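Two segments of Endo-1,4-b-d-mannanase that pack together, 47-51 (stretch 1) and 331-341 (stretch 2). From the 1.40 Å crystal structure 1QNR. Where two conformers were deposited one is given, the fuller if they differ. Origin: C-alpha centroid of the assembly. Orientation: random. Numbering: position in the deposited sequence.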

ATOM      1  N   SER A  47       8.110 -17.355   7.071  1.00  9.90           N
ATOM      2  CA  SER A  47       8.035 -18.346   8.188  1.00 12.17           C
ATOM      3  C   SER A  47       7.146 -17.905   9.335  1.00 12.14           C
ATOM      4  O   SER A  47       6.596 -18.700  10.142  1.00 13.71           O
ATOM      5  N   SER A  48       6.854 -16.579   9.483  1.00 10.68           N
ATOM      6  CA  SER A  48       5.888 -16.088  10.469  1.00 11.01           C
ATOM      7  C   SER A  48       4.442 -16.368  10.049  1.00 10.01           C
ATOM      8  O   SER A  48       3.535 -16.201  10.884  1.00 13.11           O
ATOM      9  N   GLY A  49       4.203 -16.757   8.811  1.00  9.31           N
ATOM     10  CA  GLY A  49       2.840 -17.068   8.359  1.00 10.63           C
ATOM     11  C   GLY A  49       2.109 -15.954   7.635  1.00 10.36           C
ATOM     12  O   GLY A  49       0.914 -16.103   7.375  1.00 12.02           O
ATOM     13  N   LEU A  50       2.816 -14.827   7.389  1.00  8.52           N
ATOM     14  CA  LEU A  50       2.210 -13.716   6.654  1.00  8.77           C
ATOM     15  C   LEU A  50       2.231 -14.062   5.161  1.00  9.54           C
ATOM     16  O   LEU A  50       3.205 -14.680   4.651  1.00 11.53           O
ATOM     17  N   LYS A  51       1.226 -13.562   4.455  1.00  8.03           N
ATOM     18  CA  LYS A  51       1.098 -13.993   3.017  1.00  9.06           C
ATOM     19  C   LYS A  51       1.290 -12.845   2.054  1.00  8.10           C
ATOM     20  O   LYS A  51       1.524 -13.076   0.813  1.00  8.66           O
ATOM     21  N   ASN A 331       6.729  -7.828  20.828  1.00 10.63           N
ATOM     22  CA  ASN A 331       5.621  -7.304  20.054  1.00 10.80           C
ATOM     23  C   ASN A 331       5.407  -8.176  18.803  1.00 10.52           C
ATOM     24  O   ASN A 331       4.229  -8.277  18.389  1.00 10.45           O
ATOM     25  N   TRP A 332       6.414  -8.793  18.211  1.00  9.90           N
ATOM     26  CA  TRP A 332       6.175  -9.787  17.129  1.00  9.04           C
ATOM     27  C   TRP A 332       5.356 -10.926  17.690  1.00 10.83           C
ATOM     28  O   TRP A 332       4.466 -11.447  17.005  1.00 10.56           O
ATOM     29  N   GLN A 333       5.660 -11.442  18.911  1.00 10.57           N
ATOM     30  CA  GLN A 333       4.854 -12.565  19.450  1.00 11.41           C
ATOM     31  C   GLN A 333       3.414 -12.094  19.565  1.00 11.94           C
ATOM     32  O   GLN A 333       2.500 -12.863  19.193  1.00 13.20           O
ATOM     33  N   CYS A 334       3.178 -10.944  20.139  1.00 10.75           N
ATOM     34  CA  CYS A 334       1.823 -10.446  20.402  1.00 12.03           C
ATOM     35  C   CYS A 334       0.957 -10.113  19.152  1.00 11.86           C
ATOM     36  O   CYS A 334      -0.221 -10.482  19.086  1.00 13.43           O
ATOM     37  N   LEU A 335       1.609  -9.452  18.182  1.00 10.94           N
ATOM     38  CA  LEU A 335       0.868  -8.908  17.024  1.00 10.57           C
ATOM     39  C   LEU A 335       1.043  -9.642  15.728  1.00  9.43           C
ATOM     40  O   LEU A 335       0.388  -9.332  14.709  1.00 11.09           O
ATOM     41  N   VAL A 336       1.991 -10.609  15.659  1.00  9.74           N
ATOM     42  CA  VAL A 336       2.246 -11.429  14.492  1.00  9.95           C
ATOM     43  C   VAL A 336       1.974 -12.914  14.795  1.00 11.29           C
ATOM     44  O   VAL A 336       0.968 -13.427  14.284  1.00 12.19           O
ATOM     45  N   LYS A 337       2.833 -13.582  15.575  1.00 12.01           N
ATOM     46  CA  LYS A 337       2.585 -15.043  15.795  1.00 11.94           C
ATOM     47  C   LYS A 337       1.226 -15.233  16.469  1.00 11.71           C
ATOM     48  O   LYS A 337       0.551 -16.164  15.899  1.00 13.46           O
ATOM     49  N   ASN A 338       0.768 -14.539  17.476  1.00 12.60           N
ATOM     50  CA  ASN A 338      -0.545 -14.857  18.108  1.00 13.09           C
ATOM     51  C   ASN A 338      -1.659 -14.557  17.138  1.00 13.19           C
ATOM     52  O   ASN A 338      -2.708 -15.259  17.139  1.00 15.73           O
ATOM     53  N   HIS A 339      -1.544 -13.525  16.266  1.00 12.93           N
ATOM     54  CA  HIS A 339      -2.622 -13.209  15.320  1.00 11.26           C
ATOM     55  C   HIS A 339      -2.693 -14.201  14.201  1.00 11.83           C
ATOM     56  O   HIS A 339      -3.815 -14.739  13.904  1.00 12.20           O
ATOM     57  N   VAL A 340      -1.563 -14.634  13.621  1.00 12.31           N
ATOM     58  CA  VAL A 340      -1.570 -15.733  12.636  1.00 12.67           C
ATOM     59  C   VAL A 340      -2.157 -17.015  13.267  1.00 14.59           C
ATOM     60  O   VAL A 340      -2.954 -17.705  12.585  1.00 13.99           O
ATOM     61  N   ASP A 341      -1.868 -17.284  14.547  1.00 14.46           N
ATOM     62  CA  ASP A 341      -2.439 -18.525  15.151  1.00 16.10           C
ATOM     63  C   ASP A 341      -3.938 -18.407  15.281  1.00 17.42           C
ATOM     64  O   ASP A 341      -4.638 -19.438  15.107  1.00 20.30           O
TER

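Which side chains of the helical stretch 331–341 face the short stretch 47–51? Val 336 and Val 340, one turn apart, both direct CA-to-CB toward it, and Trp 332, one turn earlier, leaves sideways but brings the end of its ring in close. Both valines and the tryptophan adopt t for chi1. In Trp 332, chi1 of 168° and chi2 of 93° carry the indole along the helix so that its NE1 reaches Ser 48. Just after this residue in the sequence the helix widens into a pi-type turn at 333–337, where Trp 332 O accepts from both Val 336 N (2.9 Å) and Lys 337 N (3.0 Å).

What holds the one polar contact in place? Ser 48 points toward the helix, and its m rotamer (chi1 -68°) sets the hydroxyl at the edge of the indole, near the ring plane, where an N-H bond is directed. Trp 332 NE1 donates to Ser 48 OG at 3.0 Å, with an N-H...O angle of 156°, a hydrogen bond between two side chains. The buried hydroxyl also has a hydrogen-bonding partner elsewhere in the structure. Two other atoms of Ser 48 meet valine methyls: its CB lies 4.0 Å from Val 336 CG1, and its carbonyl O is 3.6 Å from Val 340 CG2.

How does Leu 50 join in when its CA-to-CB bond points sideways? Its chi1 of -64° (m) and chi2 of 177° (t), a common leucine pairing, bring the end of the side chain nearer the helix. There Leu 50 CD1 lies 4.1 Å from Val 336 CG1, while Leu 50 CD2 lies 4.0 Å from Val 340 CG2 and also 4.2 Å from Val 336 CG1. The t rotamers of the valines place these methyls within reach, so the branched ends form a small apolar patch beside the serine.

Why is there a glycine between Ser 48 and Leu 50? Gly 49 is the first residue after a helix to leave helical phi/psi, in a Schellman motif with phi of 97° and psi of 5°, angles at which a CB would be jammed against the carbonyl O of Ser 48. A CB would also point toward the helix and sit 2.6 Å from Val 340 CG1, a clash. With no side chain there, Gly 49 CA can approach Val 340 CG1 to 4.1 Å.

What does Lys 337 do beside this contact? Lys 337 leaves sideways and its end leads away from stretch 1, with chi3 off-well at 143° and chi4 at 66° (p). Its NZ forms a salt bridge with Asp 341 OD2 at 3.2 Å, one turn along the same helix.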

ATOM      1  CB  SER A  47       9.456 -18.702   8.651  1.00 15.56           C
ATOM      2  OG  SER A  47      10.049 -17.626   9.288  1.00 17.46           O
ATOM      3  CB  SER A  48       6.081 -14.537  10.572  1.00 10.20           C
ATOM      4  OG  SER A  48       7.321 -14.177  11.151  1.00 10.53           O
ATOM      5  CB  LEU A  50       3.020 -12.433   6.949  1.00  9.79           C
ATOM      6  CG  LEU A  50       2.984 -11.994   8.435  1.00  8.92           C
ATOM      7  CD1 LEU A  50       3.878 -10.751   8.611  1.00 11.26           C
ATOM      8  CD2 LEU A  50       1.584 -11.708   8.945  1.00  9.93           C
ATOM      9  CB  LYS A  51      -0.338 -14.555   2.768  1.00 11.29           C
ATOM     10  CG  LYS A  51      -0.476 -15.995   3.373  1.00 12.12           C
ATOM     11  CD  LYS A  51      -1.883 -16.560   2.957  1.00 13.72           C
ATOM     12  CE  LYS A  51      -1.964 -18.025   3.467  1.00 15.25           C
ATOM     13  NZ  LYS A  51      -3.313 -18.662   3.071  1.00 17.13           N
ATOM     14  CB  ASN A 331       5.904  -5.852  19.639  1.00 13.72           C
ATOM     15  CG  ASN A 331       5.781  -4.803  20.761  1.00 15.75           C
ATOM     16  OD1 ASN A 331       6.312  -3.650  20.612  1.00 20.17           O
ATOM     17  ND2 ASN A 331       5.082  -5.196  21.798  1.00 16.43           N
ATOM     18  CB  TRP A 332       7.531 -10.192  16.522  1.00  9.79           C
ATOM     19  CG  TRP A 332       7.495 -11.387  15.616  1.00  9.58           C
ATOM     20  CD1 TRP A 332       7.353 -11.410  14.253  1.00  8.85           C
ATOM     21  CD2 TRP A 332       7.589 -12.791  15.982  1.00 10.63           C
ATOM     22  NE1 TRP A 332       7.319 -12.706  13.751  1.00 10.92           N
ATOM     23  CE2 TRP A 332       7.502 -13.555  14.816  1.00 11.92           C
ATOM     24  CE3 TRP A 332       7.816 -13.425  17.230  1.00 13.32           C
ATOM     25  CZ2 TRP A 332       7.522 -14.965  14.785  1.00 13.66           C
ATOM     26  CZ3 TRP A 332       7.887 -14.816  17.205  1.00 14.88           C
ATOM     27  CH2 TRP A 332       7.762 -15.549  16.035  1.00 14.92           C
ATOM     28  CB  GLN A 333       5.424 -13.019  20.825  1.00 12.84           C
ATOM     29  CG  GLN A 333       4.738 -13.909  21.865  0.70 20.03           C
ATOM     30  CD  GLN A 333       5.072 -14.108  23.321  0.70 25.01           C
ATOM     31  OE1 GLN A 333       4.520 -14.937  24.164  0.70 27.81           O
ATOM     32  NE2 GLN A 333       5.993 -13.392  24.037  0.70 22.38           N
ATOM     33  CB  CYS A 334       1.884  -9.188  21.248  1.00 14.23           C
ATOM     34  SG  CYS A 334       0.306  -8.407  21.637  1.00 14.53           S
ATOM     35  CB  LEU A 335       1.356  -7.414  16.837  1.00 11.48           C
ATOM     36  CG  LEU A 335       0.939  -6.503  18.001  1.00 11.66           C
ATOM     37  CD1 LEU A 335       1.539  -5.093  17.825  1.00 13.18           C
ATOM     38  CD2 LEU A 335      -0.585  -6.437  18.188  1.00 12.88           C
ATOM     39  CB  VAL A 336       3.680 -11.206  13.901  1.00  9.05           C
ATOM     40  CG1 VAL A 336       3.787 -11.946  12.573  1.00 11.53           C
ATOM     41  CG2 VAL A 336       3.927  -9.709  13.717  1.00 11.93           C
ATOM     42  CB  LYS A 337       3.743 -15.575  16.666  1.00 16.96           C
ATOM     43  CG  LYS A 337       3.581 -17.083  16.876  1.00 21.47           C
ATOM     44  CD  LYS A 337       4.725 -17.817  17.528  1.00 29.85           C
ATOM     45  CE  LYS A 337       4.160 -18.917  18.459  1.00 33.24           C
ATOM     46  NZ  LYS A 337       3.452 -19.976  17.688  1.00 34.08           N
ATOM     47  CB  ASN A 338      -0.801 -14.113  19.423  1.00 14.65           C
ATOM     48  CG  ASN A 338       0.102 -14.518  20.613  1.00 14.52           C
ATOM     49  OD1 ASN A 338       0.149 -13.764  21.648  1.00 20.17           O
ATOM     50  ND2 ASN A 338       0.878 -15.540  20.402  1.00 13.63           N
ATOM     51  CB  HIS A 339      -2.327 -11.793  14.745  1.00 11.71           C
ATOM     52  CG  HIS A 339      -3.412 -11.302  13.833  1.00 12.21           C
ATOM     53  ND1 HIS A 339      -4.792 -11.421  14.107  1.00 11.39           N
ATOM     54  CD2 HIS A 339      -3.334 -10.627  12.647  1.00 12.62           C
ATOM     55  CE1 HIS A 339      -5.473 -10.842  13.127  1.00 12.34           C
ATOM     56  NE2 HIS A 339      -4.625 -10.318  12.211  1.00 11.55           N
ATOM     57  CB  VAL A 340      -0.133 -15.988  12.084  1.00 13.73           C
ATOM     58  CG1 VAL A 340      -0.054 -17.273  11.222  1.00 16.83           C
ATOM     59  CG2 VAL A 340       0.276 -14.738  11.250  1.00 12.85           C
ATOM     60  CB  ASP A 341      -1.724 -18.784  16.486  1.00 19.11           C
ATOM     61  CG  ASP A 341      -0.314 -19.341  16.400  1.00 22.84           C
ATOM     62  OD1 ASP A 341       0.178 -19.767  15.334  1.00 25.22           O
ATOM     63  OD2 ASP A 341       0.298 -19.266  17.506  1.00 27.25           O
TER